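Local coordinates for protein E1 (Kluyveromyces marxianus, PDB 3VX6) that activates the ubiquitin-like proteins Atg12 and Atg8 as an E1-like enzyme for conjugation in autophagy and cytoplasm-to-vacuole transport, at residues His25-Leu30 with Leu83-Thr88; Arg29-Ile34 with Ala129-Tyr134; Glu119-Tyr124 with Val175-Val180; Asn217-Trp222 with Glu229-Cys234. All blocks are in the same frame, centred on the assembly; numbering follows the deposited sequence.

Interaction 1 of 4, residues His25-Leu30 with Leu83-Thr88; sequences HELSRL and LLNFNT
L27 carries the whole helix side of this contact, meeting L83 and N85 on strand 78-86. Its CG stands anti to the backbone N (chi1 173°), which sends both methyls out from the helix to the sheet and lets each find a different neighbour. CD1 packs on L83 CD2 at 3.5 Å, the two leucines crossing at a slant. CD2 lies in van der Waals contact with N85 OD1 (3.7 Å), on an amide whose polar ends are satisfied by others: ND2 bonds D40 OD2 and OD1 bonds S127 OG. The oxygen that faces the leucine methyl is thus already hydrogen-bonded to S127. L83 and N85 alternate with L84 along the strand, so both face helix 21-33, which lies across one face of the mixed sheet containing strands 40-47, 78-86 and 123-130. L27 also touches S127, so the helix rests on strand 123-130 as well as on 78-86. Beyond L27, S28 OG turns back to F24 O within the helix. R29 makes no contact with the strand; its NH1 forms a salt bridge to E26 OE1 at 3.2 Å, with the carboxylate oxygen close to the guanidinium plane and approached on its anti side.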
loop_
_atom_site.group_PDB
_atom_site.type_symbol
_atom_site.label_atom_id
_atom_site.label_comp_id
_atom_site.label_asym_id
_atom_site.label_seq_id
_atom_site.Cartn_x
_atom_site.Cartn_y
_atom_site.Cartn_z
ATOM N N HIS A 25 -3.111 12.330 -18.922
ATOM C CA HIS A 25 -2.616 12.826 -20.179
ATOM C C HIS A 25 -1.657 11.740 -20.617
ATOM O O HIS A 25 -1.682 11.300 -21.757
ATOM C CB HIS A 25 -1.879 14.153 -19.984
ATOM C CG HIS A 25 -2.731 15.362 -20.235
ATOM N ND1 HIS A 25 -3.951 15.560 -19.620
ATOM C CD2 HIS A 25 -2.528 16.445 -21.022
ATOM C CE1 HIS A 25 -4.462 16.712 -20.016
ATOM N NE2 HIS A 25 -3.619 17.269 -20.866
ATOM N N GLU A 26 -0.830 11.286 -19.686
ATOM C CA GLU A 26 0.133 10.241 -19.984
ATOM C C GLU A 26 -0.601 8.924 -20.203
ATOM O O GLU A 26 -0.238 8.147 -21.081
ATOM C CB GLU A 26 1.148 10.107 -18.841
ATOM C CG GLU A 26 2.224 9.039 -19.053
ATOM C CD GLU A 26 3.112 9.287 -20.272
ATOM O OE1 GLU A 26 2.936 10.322 -20.958
ATOM O OE2 GLU A 26 3.994 8.441 -20.542
ATOM N N LEU A 27 -1.633 8.668 -19.407
ATOM C CA LEU A 27 -2.392 7.439 -19.570
ATOM C C LEU A 27 -2.952 7.490 -20.966
ATOM O O LEU A 27 -2.891 6.512 -21.703
ATOM C CB LEU A 27 -3.543 7.342 -18.561
ATOM C CG LEU A 27 -4.507 6.164 -18.769
ATOM C CD1 LEU A 27 -3.730 4.860 -18.834
ATOM C CD2 LEU A 27 -5.514 6.123 -17.644
ATOM N N SER A 28 -3.497 8.646 -21.326
ATOM C CA SER A 28 -4.059 8.831 -22.654
ATOM C C SER A 28 -2.977 8.518 -23.671
ATOM O O SER A 28 -3.170 7.692 -24.558
ATOM C CB SER A 28 -4.536 10.271 -22.834
ATOM O OG SER A 28 -5.617 10.570 -21.969
ATOM N N ARG A 29 -1.832 9.176 -23.530
ATOM C CA ARG A 29 -0.717 8.955 -24.436
ATOM C C ARG A 29 -0.406 7.461 -24.503
ATOM O O ARG A 29 -0.402 6.866 -25.582
ATOM C CB ARG A 29 0.516 9.740 -23.961
ATOM C CG ARG A 29 0.335 11.266 -23.968
ATOM C CD ARG A 29 1.284 11.955 -22.987
ATOM N NE ARG A 29 0.749 13.240 -22.537
ATOM C CZ ARG A 29 1.115 13.863 -21.417
ATOM N NH1 ARG A 29 2.029 13.322 -20.617
ATOM N NH2 ARG A 29 0.559 15.025 -21.089
ATOM N N LEU A 30 -0.169 6.849 -23.349
ATOM C CA LEU A 30 0.145 5.430 -23.305
ATOM C C LEU A 30 -0.967 4.556 -23.870
ATOM O O LEU A 30 -0.695 3.572 -24.561
ATOM C CB LEU A 30 0.464 5.003 -21.873
ATOM C CG LEU A 30 1.842 5.404 -21.342
ATOM C CD1 LEU A 30 1.934 5.017 -19.887
ATOM C CD2 LEU A 30 2.940 4.724 -22.137
ATOM N N LEU A 83 -1.992 -0.475 -12.711
ATOM C CA LEU A 83 -3.181 0.170 -13.229
ATOM C C LEU A 83 -3.960 -0.813 -14.095
ATOM O O LEU A 83 -3.386 -1.624 -14.805
ATOM C CB LEU A 83 -2.810 1.414 -14.042
ATOM C CG LEU A 83 -3.906 2.030 -14.925
ATOM C CD1 LEU A 83 -5.018 2.612 -14.080
ATOM C CD2 LEU A 83 -3.282 3.107 -15.808
ATOM N N LEU A 84 -5.279 -0.758 -13.989
ATOM C CA LEU A 84 -6.144 -1.595 -14.787
ATOM C C LEU A 84 -7.140 -0.630 -15.431
ATOM O O LEU A 84 -8.224 -0.403 -14.908
ATOM C CB LEU A 84 -6.889 -2.608 -13.918
ATOM C CG LEU A 84 -7.518 -3.802 -14.658
ATOM C CD1 LEU A 84 -8.788 -4.201 -13.936
ATOM C CD2 LEU A 84 -7.840 -3.470 -16.102
ATOM N N ASN A 85 -6.757 -0.048 -16.561
ATOM C CA ASN A 85 -7.635 0.875 -17.253
ATOM C C ASN A 85 -8.642 0.152 -18.147
ATOM O O ASN A 85 -8.271 -0.416 -19.181
ATOM C CB ASN A 85 -6.832 1.843 -18.122
ATOM C CG ASN A 85 -7.727 2.840 -18.847
ATOM O OD1 ASN A 85 -8.323 3.714 -18.215
ATOM N ND2 ASN A 85 -7.843 2.699 -20.170
ATOM N N PHE A 86 -9.910 0.186 -17.746
ATOM C CA PHE A 86 -10.989 -0.418 -18.518
ATOM C C PHE A 86 -11.224 0.378 -19.806
ATOM O O PHE A 86 -10.982 1.592 -19.865
ATOM C CB PHE A 86 -12.261 -0.466 -17.677
ATOM C CG PHE A 86 -12.184 -1.446 -16.561
ATOM C CD1 PHE A 86 -12.191 -2.814 -16.824
ATOM C CD2 PHE A 86 -12.030 -1.014 -15.248
ATOM C CE1 PHE A 86 -12.043 -3.739 -15.798
ATOM C CE2 PHE A 86 -11.879 -1.924 -14.217
ATOM C CZ PHE A 86 -11.885 -3.297 -14.495
ATOM N N ASN A 87 -11.681 -0.318 -20.842
ATOM C CA ASN A 87 -11.916 0.302 -22.136
ATOM C C ASN A 87 -13.288 0.935 -22.267
ATOM O O ASN A 87 -13.504 1.781 -23.131
ATOM C CB ASN A 87 -11.692 -0.723 -23.259
ATOM C CG ASN A 87 -12.292 -2.097 -22.944
ATOM O OD1 ASN A 87 -12.781 -2.351 -21.831
ATOM N ND2 ASN A 87 -12.240 -2.996 -23.924
ATOM N N THR A 88 -14.218 0.537 -21.411
ATOM C CA THR A 88 -15.547 1.113 -21.484
ATOM C C THR A 88 -16.015 1.497 -20.097
ATOM O O THR A 88 -15.610 0.880 -19.108
ATOM C CB THR A 88 -16.577 0.134 -22.109
ATOM O OG1 THR A 88 -17.221 -0.622 -21.076
ATOM C CG2 THR A 88 -15.891 -0.816 -23.076
#

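Interaction 2 of 4, residues Arg29-Ile34 with Ala129-Tyr134; sequences RLKLDI and ADLKKY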
loop_
_atom_site.group_PDB
_atom_site.type_symbol
_atom_site.label_atom_id
_atom_site.label_comp_id
_atom_site.label_asym_id
_atom_site.label_seq_id
_atom_site.Cartn_x
_atom_site.Cartn_y
_atom_site.Cartn_z
ATOM N N ARG A 29 -1.832 9.176 -23.530
ATOM C CA ARG A 29 -0.717 8.955 -24.436
ATOM C C ARG A 29 -0.406 7.461 -24.503
ATOM O O ARG A 29 -0.402 6.866 -25.582
ATOM C CB ARG A 29 0.516 9.740 -23.961
ATOM C CG ARG A 29 0.335 11.266 -23.968
ATOM C CD ARG A 29 1.284 11.955 -22.987
ATOM N NE ARG A 29 0.749 13.240 -22.537
ATOM C CZ ARG A 29 1.115 13.863 -21.417
ATOM N NH1 ARG A 29 2.029 13.322 -20.617
ATOM N NH2 ARG A 29 0.559 15.025 -21.089
ATOM N N LEU A 30 -0.169 6.849 -23.349
ATOM C CA LEU A 30 0.145 5.430 -23.305
ATOM C C LEU A 30 -0.967 4.556 -23.870
ATOM O O LEU A 30 -0.695 3.572 -24.561
ATOM C CB LEU A 30 0.464 5.003 -21.873
ATOM C CG LEU A 30 1.842 5.404 -21.342
ATOM C CD1 LEU A 30 1.934 5.017 -19.887
ATOM C CD2 LEU A 30 2.940 4.724 -22.137
ATOM N N LYS A 31 -2.217 4.904 -23.571
ATOM C CA LYS A 31 -3.346 4.134 -24.082
ATOM C C LYS A 31 -3.457 4.398 -25.573
ATOM O O LYS A 31 -4.184 3.707 -26.285
ATOM C CB LYS A 31 -4.659 4.541 -23.407
ATOM C CG LYS A 31 -5.851 3.720 -23.890
ATOM C CD LYS A 31 -7.166 4.234 -23.350
ATOM C CE LYS A 31 -8.318 3.377 -23.858
ATOM N NZ LYS A 31 -9.637 3.883 -23.387
ATOM N N LEU A 32 -2.731 5.410 -26.035
ATOM C CA LEU A 32 -2.733 5.774 -27.440
ATOM C C LEU A 32 -1.481 5.324 -28.162
ATOM O O LEU A 32 -1.469 5.294 -29.387
ATOM C CB LEU A 32 -2.883 7.283 -27.612
ATOM C CG LEU A 32 -4.261 7.865 -27.301
ATOM C CD1 LEU A 32 -4.227 9.363 -27.559
ATOM C CD2 LEU A 32 -5.325 7.184 -28.159
ATOM N N ASP A 33 -0.421 4.999 -27.425
ATOM C CA ASP A 33 0.807 4.538 -28.066
ATOM C C ASP A 33 0.427 3.388 -28.976
ATOM O O ASP A 33 0.876 3.290 -30.122
ATOM C CB ASP A 33 1.826 4.055 -27.037
ATOM C CG ASP A 33 2.685 5.174 -26.513
ATOM O OD1 ASP A 33 3.106 6.020 -27.331
ATOM O OD2 ASP A 33 2.948 5.206 -25.292
ATOM N N ILE A 34 -0.413 2.514 -28.445
ATOM C CA ILE A 34 -0.907 1.379 -29.194
ATOM C C ILE A 34 -2.388 1.335 -28.871
ATOM O O ILE A 34 -2.773 1.466 -27.711
ATOM C CB ILE A 34 -0.269 0.078 -28.729
ATOM C CG1 ILE A 34 1.247 0.241 -28.649
ATOM C CG2 ILE A 34 -0.658 -1.044 -29.679
ATOM C CD1 ILE A 34 1.948 -0.958 -28.054
ATOM N N ALA A 129 -10.537 5.840 -19.201
ATOM C CA ALA A 129 -10.139 7.098 -19.785
ATOM C C ALA A 129 -11.053 7.281 -20.978
ATOM O O ALA A 129 -10.923 6.583 -21.989
ATOM C CB ALA A 129 -8.685 7.046 -20.218
ATOM N N ASP A 130 -12.017 8.184 -20.826
ATOM C CA ASP A 130 -12.957 8.484 -21.898
ATOM C C ASP A 130 -12.306 9.556 -22.752
ATOM O O ASP A 130 -12.558 10.745 -22.586
ATOM C CB ASP A 130 -14.277 9.003 -21.334
ATOM C CG ASP A 130 -15.305 9.248 -22.413
ATOM O OD1 ASP A 130 -16.454 9.609 -22.069
ATOM O OD2 ASP A 130 -14.959 9.076 -23.607
ATOM N N LEU A 131 -11.447 9.123 -23.658
ATOM C CA LEU A 131 -10.744 10.047 -24.518
ATOM C C LEU A 131 -11.685 10.746 -25.504
ATOM O O LEU A 131 -11.256 11.585 -26.295
ATOM C CB LEU A 131 -9.623 9.300 -25.242
ATOM C CG LEU A 131 -8.754 8.454 -24.302
ATOM C CD1 LEU A 131 -7.528 7.930 -25.040
ATOM C CD2 LEU A 131 -8.329 9.294 -23.118
ATOM N N LYS A 132 -12.969 10.406 -25.445
ATOM C CA LYS A 132 -13.965 11.018 -26.323
ATOM C C LYS A 132 -14.545 12.247 -25.632
ATOM O O LYS A 132 -14.197 13.380 -25.960
ATOM C CB LYS A 132 -15.090 10.021 -26.631
ATOM C CG LYS A 132 -16.292 10.608 -27.377
ATOM C CD LYS A 132 -17.453 9.618 -27.397
ATOM C CE LYS A 132 -18.679 10.185 -28.103
ATOM N NZ LYS A 132 -19.797 9.191 -28.149
ATOM N N LYS A 133 -15.426 12.008 -24.665
ATOM C CA LYS A 133 -16.069 13.076 -23.911
ATOM C C LYS A 133 -15.040 13.726 -22.981
ATOM O O LYS A 133 -15.371 14.577 -22.151
ATOM C CB LYS A 133 -17.241 12.483 -23.126
ATOM C CG LYS A 133 -18.123 11.603 -24.009
ATOM C CD LYS A 133 -19.199 10.831 -23.255
ATOM C CE LYS A 133 -19.894 9.849 -24.205
ATOM N NZ LYS A 133 -21.068 9.153 -23.610
ATOM N N TYR A 134 -13.785 13.312 -23.163
ATOM C CA TYR A 134 -12.626 13.782 -22.404
ATOM C C TYR A 134 -12.852 13.822 -20.882
ATOM O O TYR A 134 -12.679 14.851 -20.228
ATOM C CB TYR A 134 -12.182 15.146 -22.936
ATOM C CG TYR A 134 -10.753 15.472 -22.586
ATOM C CD1 TYR A 134 -10.381 15.701 -21.263
ATOM C CD2 TYR A 134 -9.760 15.518 -23.565
ATOM C CE1 TYR A 134 -9.059 15.968 -20.910
ATOM C CE2 TYR A 134 -8.419 15.786 -23.218
ATOM C CZ TYR A 134 -8.085 16.007 -21.882
ATOM O OH TYR A 134 -6.788 16.249 -21.491
#
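K31 and L32, near the C-terminal end of helix 21-33, meet A129 and L131 where strand 123-130 runs out. The one polar link is a weak hydrogen bond from K31 NZ to A129 O, 3.3 Å long. It is made possible by a fully extended lysine: CG is anti to the backbone N (chi1 -178°) and every later torsion is also near 180°, so the amine reaches as far as the strand's carbonyl. A129 O also takes a weak bond from L131 N at 3.1 Å. Apolar contact comes from L131. Its CD1 lies 3.9 Å from L32 CD2, the two leucines reaching toward each other tip to tip, and 4.1 Å from K31 CD, so the aliphatic part of the lysine is packed even though its end is polar. The helix thus packs against the start of the loop that connects the antiparallel neighbours 123-130 and 135-144 of the mixed sheet. Within that connection D130 makes an Asx turn: OD2 accepts K132 N at 3.0 Å, the donor standing about 40° out of the carboxylate plane, and K133 N adds a weak bond to the same oxygen. L131 also rests on S28 and F136, and A129 on N85 and F136.

Interaction 3 of 4, residues Glu119-Tyr124 with Val175-Val180; sequences EIISFY and VIIACV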
loop_
_atom_site.group_PDB
_atom_site.type_symbol
_atom_site.label_atom_id
_atom_site.label_comp_id
_atom_site.label_asym_id
_atom_site.label_seq_id
_atom_site.Cartn_x
_atom_site.Cartn_y
_atom_site.Cartn_z
ATOM N N GLU A 119 6.696 -6.773 -0.042
ATOM C CA GLU A 119 5.842 -7.106 -1.171
ATOM C C GLU A 119 4.356 -7.075 -0.910
ATOM O O GLU A 119 3.567 -7.094 -1.854
ATOM C CB GLU A 119 6.208 -8.475 -1.727
ATOM C CG GLU A 119 7.596 -8.545 -2.294
ATOM C CD GLU A 119 7.843 -9.843 -3.025
ATOM O OE1 GLU A 119 9.024 -10.223 -3.143
ATOM O OE2 GLU A 119 6.864 -10.477 -3.493
ATOM N N ILE A 120 3.959 -7.035 0.354
ATOM C CA ILE A 120 2.537 -7.015 0.676
ATOM C C ILE A 120 1.931 -5.641 0.437
ATOM O O ILE A 120 0.708 -5.478 0.463
ATOM C CB ILE A 120 2.292 -7.397 2.129
ATOM C CG1 ILE A 120 2.866 -6.311 3.038
ATOM C CG2 ILE A 120 2.901 -8.759 2.405
ATOM C CD1 ILE A 120 2.823 -6.635 4.482
ATOM N N ILE A 121 2.794 -4.658 0.197
ATOM C CA ILE A 121 2.356 -3.289 -0.039
ATOM C C ILE A 121 2.393 -2.906 -1.501
ATOM O O ILE A 121 3.427 -3.012 -2.151
ATOM C CB ILE A 121 3.228 -2.272 0.733
ATOM C CG1 ILE A 121 2.931 -2.375 2.227
ATOM C CG2 ILE A 121 2.969 -0.852 0.212
ATOM C CD1 ILE A 121 3.697 -1.392 3.055
ATOM N N SER A 122 1.255 -2.450 -2.003
ATOM C CA SER A 122 1.152 -2.025 -3.386
ATOM C C SER A 122 -0.134 -1.236 -3.611
ATOM O O SER A 122 -0.988 -1.148 -2.738
ATOM C CB SER A 122 1.175 -3.241 -4.302
ATOM O OG SER A 122 1.297 -2.843 -5.647
ATOM N N PHE A 123 -0.257 -0.623 -4.774
ATOM C CA PHE A 123 -1.480 0.086 -5.074
ATOM C C PHE A 123 -1.906 -0.322 -6.462
ATOM O O PHE A 123 -1.080 -0.584 -7.332
ATOM C CB PHE A 123 -1.317 1.598 -4.980
ATOM C CG PHE A 123 -0.402 2.181 -5.998
ATOM C CD1 PHE A 123 0.975 2.079 -5.852
ATOM C CD2 PHE A 123 -0.916 2.909 -7.067
ATOM C CE1 PHE A 123 1.831 2.701 -6.754
ATOM C CE2 PHE A 123 -0.074 3.536 -7.975
ATOM C CZ PHE A 123 1.301 3.436 -7.820
ATOM N N TYR A 124 -3.215 -0.397 -6.635
ATOM C CA TYR A 124 -3.838 -0.802 -7.874
ATOM C C TYR A 124 -4.860 0.266 -8.243
ATOM O O TYR A 124 -5.593 0.784 -7.392
ATOM C CB TYR A 124 -4.527 -2.148 -7.667
ATOM C CG TYR A 124 -3.592 -3.238 -7.182
ATOM C CD1 TYR A 124 -2.972 -4.103 -8.090
ATOM C CD2 TYR A 124 -3.311 -3.397 -5.815
ATOM C CE1 TYR A 124 -2.100 -5.103 -7.653
ATOM C CE2 TYR A 124 -2.432 -4.395 -5.364
ATOM C CZ TYR A 124 -1.832 -5.248 -6.295
ATOM O OH TYR A 124 -0.975 -6.256 -5.894
ATOM N N VAL A 175 14.269 0.146 1.740
ATOM C CA VAL A 175 13.050 -0.617 2.012
ATOM C C VAL A 175 12.108 0.132 2.918
ATOM O O VAL A 175 12.539 0.958 3.720
ATOM C CB VAL A 175 13.349 -1.980 2.657
ATOM C CG1 VAL A 175 14.195 -2.814 1.713
ATOM C CG2 VAL A 175 14.052 -1.784 3.979
ATOM N N ILE A 176 10.815 -0.158 2.782
ATOM C CA ILE A 176 9.802 0.496 3.597
ATOM C C ILE A 176 9.370 -0.430 4.739
ATOM O O ILE A 176 8.757 -0.001 5.716
ATOM C CB ILE A 176 8.607 1.008 2.696
ATOM C CG1 ILE A 176 7.280 0.935 3.436
ATOM C CG2 ILE A 176 8.530 0.212 1.415
ATOM C CD1 ILE A 176 6.587 -0.362 3.244
ATOM N N ILE A 177 9.729 -1.701 4.616
ATOM C CA ILE A 177 9.439 -2.700 5.637
ATOM C C ILE A 177 10.675 -3.589 5.827
ATOM O O ILE A 177 11.292 -4.044 4.860
ATOM C CB ILE A 177 8.260 -3.619 5.259
ATOM C CG1 ILE A 177 6.947 -2.842 5.228
ATOM C CG2 ILE A 177 8.133 -4.736 6.297
ATOM C CD1 ILE A 177 5.750 -3.710 4.865
ATOM N N ALA A 178 11.047 -3.815 7.075
ATOM C CA ALA A 178 12.190 -4.658 7.383
ATOM C C ALA A 178 11.900 -5.318 8.723
ATOM O O ALA A 178 10.809 -5.165 9.278
ATOM C CB ALA A 178 13.469 -3.819 7.463
ATOM N N CYS A 179 12.855 -6.075 9.233
ATOM C CA CYS A 179 12.658 -6.697 10.521
ATOM C C CYS A 179 13.953 -6.556 11.283
ATOM O O CYS A 179 14.951 -6.076 10.746
ATOM C CB CYS A 179 12.258 -8.171 10.378
ATOM S SG CYS A 179 13.548 -9.304 9.826
ATOM N N VAL A 180 13.933 -6.941 12.550
ATOM C CA VAL A 180 15.125 -6.841 13.366
ATOM C C VAL A 180 15.446 -8.224 13.908
ATOM O O VAL A 180 14.566 -8.929 14.397
ATOM C CB VAL A 180 14.916 -5.851 14.513
ATOM C CG1 VAL A 180 16.250 -5.512 15.140
ATOM C CG2 VAL A 180 14.238 -4.592 13.997
#
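I121 packs its CD1 against I177 CD1, 3.6 Å away, where strand 177-181 begins; the two side chains pass at a slant. CG1 of I121 sits anti to its carbonyl carbon (chi1 -71°) and the chain runs on straight through chi2, so the terminal methyl is the leading atom. I177 takes the same pair of torsions, chi1 -67° and an extended chi2, and so its CD1 points back at the first segment. I120 adopts a different conformation: its CG1 lies between the backbone N and the carbonyl carbon, which swings CD1 round to I177 CD1 at 4.2 Å, the chains crossing at about a right angle. I176 CD1 also faces I121 CD1, but the modelled spacing there is too short to be trusted. F201 touches I121 and I177, F204 touches I121, and I218 of helix 215-225 covers I120 and I177. Two backbone carbonyls have side-chain donors: I177 O from N118 ND2 and I120 O from N217 ND2. Across the segments themselves no hydrogen bond forms, so this buried junction between the lead-in to strand 123-130 and the start of strand 177-181 is held by shape and by the exclusion of water from branched aliphatic chains.

Interaction 4 of 4, residues Asn217-Trp222 with Glu229-Cys234; sequences NILTVW and ETYTIC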
loop_
_atom_site.group_PDB
_atom_site.type_symbol
_atom_site.label_atom_id
_atom_site.label_comp_id
_atom_site.label_asym_id
_atom_site.label_seq_id
_atom_site.Cartn_x
_atom_site.Cartn_y
_atom_site.Cartn_z
ATOM N N ASN A 217 -1.709 -6.175 6.345
ATOM C CA ASN A 217 -0.958 -7.040 5.458
ATOM C C ASN A 217 0.183 -7.647 6.293
ATOM O O ASN A 217 0.261 -8.864 6.470
ATOM C CB ASN A 217 -0.393 -6.204 4.304
ATOM C CG ASN A 217 -1.477 -5.483 3.524
ATOM O OD1 ASN A 217 -2.604 -5.327 4.003
ATOM N ND2 ASN A 217 -1.144 -5.039 2.321
ATOM N N ILE A 218 1.048 -6.789 6.829
ATOM C CA ILE A 218 2.170 -7.257 7.635
ATOM C C ILE A 218 1.682 -8.259 8.676
ATOM O O ILE A 218 2.150 -9.404 8.725
ATOM C CB ILE A 218 2.883 -6.078 8.341
ATOM C CG1 ILE A 218 3.387 -5.075 7.287
ATOM C CG2 ILE A 218 4.012 -6.610 9.222
ATOM C CD1 ILE A 218 3.894 -3.758 7.847
ATOM N N LEU A 219 0.717 -7.836 9.483
ATOM C CA LEU A 219 0.164 -8.711 10.504
ATOM C C LEU A 219 -0.314 -10.032 9.937
ATOM O O LEU A 219 0.090 -11.092 10.384
ATOM C CB LEU A 219 -0.989 -8.022 11.213
ATOM C CG LEU A 219 -0.490 -6.842 12.027
ATOM C CD1 LEU A 219 -1.649 -5.972 12.459
ATOM C CD2 LEU A 219 0.284 -7.377 13.218
ATOM N N THR A 220 -1.179 -9.971 8.943
ATOM C CA THR A 220 -1.706 -11.184 8.357
ATOM C C THR A 220 -0.593 -12.117 7.863
ATOM O O THR A 220 -0.622 -13.328 8.095
ATOM C CB THR A 220 -2.661 -10.832 7.203
ATOM O OG1 THR A 220 -3.771 -10.096 7.723
ATOM C CG2 THR A 220 -3.166 -12.086 6.516
ATOM N N VAL A 221 0.401 -11.563 7.190
ATOM C CA VAL A 221 1.453 -12.422 6.689
ATOM C C VAL A 221 2.345 -12.949 7.801
ATOM O O VAL A 221 2.556 -14.149 7.946
ATOM C CB VAL A 221 2.306 -11.699 5.665
ATOM C CG1 VAL A 221 3.442 -12.596 5.243
ATOM C CG2 VAL A 221 1.442 -11.295 4.478
ATOM N N TRP A 222 2.881 -12.039 8.584
ATOM C CA TRP A 222 3.739 -12.423 9.671
ATOM C C TRP A 222 3.048 -13.483 10.555
ATOM O O TRP A 222 3.698 -14.400 11.060
ATOM C CB TRP A 222 4.067 -11.172 10.465
ATOM C CG TRP A 222 5.207 -11.300 11.371
ATOM C CD1 TRP A 222 6.045 -12.375 11.516
ATOM C CD2 TRP A 222 5.645 -10.315 12.299
ATOM N NE1 TRP A 222 6.979 -12.110 12.488
ATOM C CE2 TRP A 222 6.755 -10.849 12.985
ATOM C CE3 TRP A 222 5.207 -9.026 12.617
ATOM C CZ2 TRP A 222 7.427 -10.142 13.974
ATOM C CZ3 TRP A 222 5.874 -8.325 13.598
ATOM C CH2 TRP A 222 6.974 -8.881 14.266
ATOM N N GLU A 229 2.087 -15.163 19.924
ATOM C CA GLU A 229 1.104 -14.609 20.828
ATOM C C GLU A 229 0.929 -13.176 20.362
ATOM O O GLU A 229 -0.182 -12.680 20.178
ATOM C CB GLU A 229 1.661 -14.642 22.260
ATOM C CG GLU A 229 2.072 -16.035 22.737
ATOM C CD GLU A 229 0.886 -16.846 23.224
ATOM O OE1 GLU A 229 0.091 -16.289 24.021
ATOM O OE2 GLU A 229 0.759 -18.030 22.823
ATOM N N THR A 230 2.063 -12.545 20.106
ATOM C CA THR A 230 2.079 -11.156 19.713
ATOM C C THR A 230 3.021 -10.855 18.535
ATOM O O THR A 230 3.841 -11.687 18.144
ATOM C CB THR A 230 2.457 -10.311 20.960
ATOM O OG1 THR A 230 2.344 -8.921 20.665
ATOM C CG2 THR A 230 3.871 -10.621 21.407
ATOM N N TYR A 231 2.870 -9.663 17.960
ATOM C CA TYR A 231 3.691 -9.209 16.840
ATOM C C TYR A 231 4.078 -7.767 17.082
ATOM O O TYR A 231 3.222 -6.928 17.345
ATOM C CB TYR A 231 2.908 -9.286 15.546
ATOM C CG TYR A 231 2.444 -10.669 15.241
ATOM C CD1 TYR A 231 3.248 -11.545 14.525
ATOM C CD2 TYR A 231 1.217 -11.128 15.715
ATOM C CE1 TYR A 231 2.842 -12.845 14.291
ATOM C CE2 TYR A 231 0.808 -12.434 15.485
ATOM C CZ TYR A 231 1.623 -13.279 14.779
ATOM O OH TYR A 231 1.246 -14.577 14.586
ATOM N N THR A 232 5.366 -7.472 16.984
ATOM C CA THR A 232 5.827 -6.117 17.218
ATOM C C THR A 232 6.210 -5.437 15.926
ATOM O O THR A 232 6.945 -5.996 15.125
ATOM C CB THR A 232 7.033 -6.101 18.156
ATOM O OG1 THR A 232 6.627 -6.558 19.455
ATOM C CG2 THR A 232 7.599 -4.696 18.250
ATOM N N ILE A 233 5.721 -4.221 15.729
ATOM C CA ILE A 233 6.021 -3.485 14.514
ATOM C C ILE A 233 6.428 -2.053 14.792
ATOM O O ILE A 233 5.716 -1.320 15.480
ATOM C CB ILE A 233 4.810 -3.456 13.579
ATOM C CG1 ILE A 233 4.411 -4.888 13.211
ATOM C CG2 ILE A 233 5.132 -2.618 12.348
ATOM C CD1 ILE A 233 3.104 -4.983 12.470
ATOM N N CYS A 234 7.580 -1.659 14.259
ATOM C CA CYS A 234 8.074 -0.293 14.417
ATOM C C CYS A 234 7.537 0.542 13.261
ATOM O O CYS A 234 7.773 0.229 12.099
ATOM C CB CYS A 234 9.603 -0.268 14.386
ATOM S SG CYS A 234 10.370 -1.147 15.735
#
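The hydroxyl of Y231 is gripped by two backbone groups of the helix-to-strand turn, S226 O and R228 N, which fixes a ring that leans on W222. The pair is T-shaped: the edge of the tyrosine, through CD1, stands over one face of the indole, 3.5 Å from W222 CD2, with the tyrosine and five-membered ring centroids 5.0 Å apart and planes at 64°. CG of W222 is anti to the backbone N (chi1 -164°), which carries the indole over to the strand, where T232 O and I233 CG1 come to its edge, while NE1 bonds L193 O. Replacing W222 by an alanine removes the indole and is likely to leave L193 O without its donor, open a gap beside Y231 and let that ring shift. Upstream on the helix the contact is aliphatic. I233 CD1 is received by I218 CG2 at 3.7 Å and L219 CD2 at 3.8 Å, and L219 CD2 also approaches Y231 CB at 4.0 Å. Helix 217-222 runs roughly antiparallel to strand 231-234, their axes 9.9 Å apart at 144°. V199 and F201 on strand 198-202 meet the same helix, so the arrangement is the helix packing of a beta-alpha-beta crossover, 198-202, 215-225 and 231-236, joining adjacent parallel strands.

Overall arrangement
The four contacts form two clusters in the chain. Interactions 1 and 2 are continuous: their centres lie about 6 Å apart, they share R29 and L30, and K31 touches N85, so helix 21-33 covers neighbouring strands 78-86 and 123-130 of one sheet. Interactions 3 and 4 lie about 12 Å apart, centre to centre, and are joined where N217 ND2 meets I120 O at 2.7 Å and I218 packs on I177. Strand 123-130 bridges the clusters, starting at interaction 3 and ending at interaction 2, whose centres are about 32 Å apart. Interactions 2 and 4 are about 42 Å apart between centres, on opposite sides of the chain's centre. Each contact is structural packing.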